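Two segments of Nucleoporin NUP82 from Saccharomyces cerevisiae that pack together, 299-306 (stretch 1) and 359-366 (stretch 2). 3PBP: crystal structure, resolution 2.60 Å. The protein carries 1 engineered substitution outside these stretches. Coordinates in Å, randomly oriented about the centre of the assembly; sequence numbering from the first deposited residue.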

# COMPACT_ATOMS: atom_id res chain seq x y z
N ALA A 299 -1.99 13.64 3.44
CA ALA A 299 -0.83 12.77 3.53
C ALA A 299 -0.16 12.67 2.15
O ALA A 299 -0.85 12.52 1.13
CB ALA A 299 -1.26 11.40 4.03
N THR A 300 1.16 12.76 2.12
CA THR A 300 1.90 12.73 0.85
C THR A 300 2.65 11.43 0.54
O THR A 300 2.47 10.84 -0.53
CB THR A 300 2.92 13.87 0.78
OG1 THR A 300 2.31 15.08 1.20
CG2 THR A 300 3.40 14.04 -0.65
N ASN A 301 3.51 11.02 1.48
CA ASN A 301 4.30 9.81 1.30
C ASN A 301 4.32 8.93 2.53
O ASN A 301 3.96 9.35 3.62
CB ASN A 301 5.75 10.16 0.95
CG ASN A 301 5.85 11.16 -0.17
OD1 ASN A 301 5.71 12.37 0.05
ND2 ASN A 301 6.08 10.68 -1.39
N ILE A 302 4.75 7.70 2.33
CA ILE A 302 4.86 6.77 3.43
C ILE A 302 6.19 6.01 3.26
O ILE A 302 6.60 5.66 2.14
CB ILE A 302 3.66 5.80 3.48
CG1 ILE A 302 3.76 4.94 4.74
CG2 ILE A 302 3.59 4.94 2.22
CD1 ILE A 302 2.53 4.04 4.97
N ALA A 303 6.87 5.80 4.37
CA ALA A 303 8.15 5.12 4.34
C ALA A 303 8.25 4.20 5.52
O ALA A 303 7.61 4.42 6.55
CB ALA A 303 9.29 6.14 4.39
N THR A 304 9.08 3.18 5.38
CA THR A 304 9.26 2.23 6.46
C THR A 304 10.73 2.24 6.83
O THR A 304 11.59 2.12 5.98
CB THR A 304 8.79 0.84 6.01
OG1 THR A 304 7.39 0.71 6.28
CG2 THR A 304 9.53 -0.23 6.73
N ILE A 305 11.01 2.41 8.12
CA ILE A 305 12.38 2.47 8.60
C ILE A 305 12.67 1.40 9.64
O ILE A 305 11.98 1.29 10.66
CB ILE A 305 12.73 3.83 9.23
CG1 ILE A 305 12.46 4.95 8.23
CG2 ILE A 305 14.18 3.84 9.68
CD1 ILE A 305 10.99 5.29 8.09
N LEU A 306 13.72 0.64 9.38
CA LEU A 306 14.12 -0.42 10.26
C LEU A 306 14.81 0.13 11.52
O LEU A 306 15.67 1.00 11.45
CB LEU A 306 15.03 -1.37 9.48
CG LEU A 306 15.16 -2.78 10.02
CD1 LEU A 306 13.80 -3.41 10.19
CD2 LEU A 306 15.99 -3.58 9.06
N GLU A 359 8.41 22.14 1.87
CA GLU A 359 7.57 21.27 1.04
C GLU A 359 8.27 19.92 0.84
O GLU A 359 9.24 19.84 0.08
CB GLU A 359 7.30 21.92 -0.32
CG GLU A 359 6.27 21.18 -1.14
CD GLU A 359 6.42 21.42 -2.62
OE1 GLU A 359 6.55 22.60 -3.02
OE2 GLU A 359 6.41 20.43 -3.39
N ILE A 360 7.79 18.88 1.51
CA ILE A 360 8.41 17.57 1.39
C ILE A 360 8.07 16.92 0.06
O ILE A 360 6.93 16.53 -0.17
CB ILE A 360 7.97 16.63 2.51
CG1 ILE A 360 8.30 17.25 3.87
CG2 ILE A 360 8.69 15.30 2.36
CD1 ILE A 360 7.82 16.45 5.07
N LYS A 361 9.07 16.78 -0.81
CA LYS A 361 8.84 16.19 -2.11
C LYS A 361 9.03 14.67 -2.15
O LYS A 361 8.57 14.02 -3.10
CB LYS A 361 9.71 16.90 -3.17
CG LYS A 361 9.27 18.36 -3.40
CD LYS A 361 10.29 19.19 -4.18
CE LYS A 361 10.33 18.80 -5.66
NZ LYS A 361 11.39 19.54 -6.42
N SER A 362 9.70 14.10 -1.15
CA SER A 362 9.88 12.65 -1.09
C SER A 362 10.67 12.15 0.11
O SER A 362 11.45 12.89 0.71
CB SER A 362 10.56 12.14 -2.35
OG SER A 362 11.96 12.26 -2.22
N LEU A 363 10.45 10.88 0.44
CA LEU A 363 11.12 10.21 1.56
C LEU A 363 11.99 9.07 1.00
O LEU A 363 11.57 8.36 0.08
CB LEU A 363 10.10 9.63 2.53
CG LEU A 363 9.12 10.65 3.12
CD1 LEU A 363 8.13 9.93 4.02
CD2 LEU A 363 9.90 11.72 3.89
N ILE A 364 13.18 8.91 1.56
CA ILE A 364 14.10 7.88 1.08
C ILE A 364 14.84 7.23 2.24
O ILE A 364 15.12 7.89 3.25
CB ILE A 364 15.14 8.50 0.11
CG1 ILE A 364 14.43 9.11 -1.09
CG2 ILE A 364 16.13 7.44 -0.34
CD1 ILE A 364 15.34 9.76 -2.09
N THR A 365 15.14 5.94 2.10
CA THR A 365 15.87 5.21 3.14
C THR A 365 16.96 4.37 2.51
O THR A 365 16.83 3.93 1.37
CB THR A 365 14.98 4.25 3.94
OG1 THR A 365 13.99 3.69 3.07
CG2 THR A 365 14.34 4.95 5.12
N LEU A 366 18.02 4.17 3.27
CA LEU A 366 19.14 3.36 2.81
C LEU A 366 19.26 2.21 3.80
O LEU A 366 19.60 2.41 4.96
CB LEU A 366 20.43 4.19 2.79
CG LEU A 366 20.43 5.34 1.77
CD1 LEU A 366 21.68 6.16 1.92
CD2 LEU A 366 20.33 4.78 0.37

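What holds two nearly parallel strands together when no hydrogen bond passes between them? Their axes run 3° apart and approach to 7.0 Å, too far for backbone pairing of the ordinary sheet kind, so side chains fill the space. Asn 301, Ala 303, Leu 363 and Thr 365 all direct CA-to-CB toward the opposite stretch, while Ile 302, Thr 304 and Ile 364 turn away, the alternation expected of extended chains.

How does Leu 363 make its contact? With chi1 m and chi2 t, it carries CD1 between Asn 301 and Ala 303: CD1 lies 3.9 Å from Asn 301 CB and 4.0 Å from Ala 303 CB. The latter is an apolar contact, and Leu 363 CD1 also lies 4.4 Å from Ile 302 N.

What does Asn 301 do with its amide? Its m rotamer, with chi2 at 81°, leaves ND2 4.3 Å from Ser 362 CA and OD1 4.3 Å from Ile 360 O. Neither approach is a hydrogen bond; the residue contributes by packing.

How does the contact close at its far end? Thr 365 has chi1 at 35° (p), and its CG2 reaches 3.6 Å from Ile 305 CG1. Although Ile 305 points sideways, its chi1 of -56° (m) places CG1 within reach of that methyl.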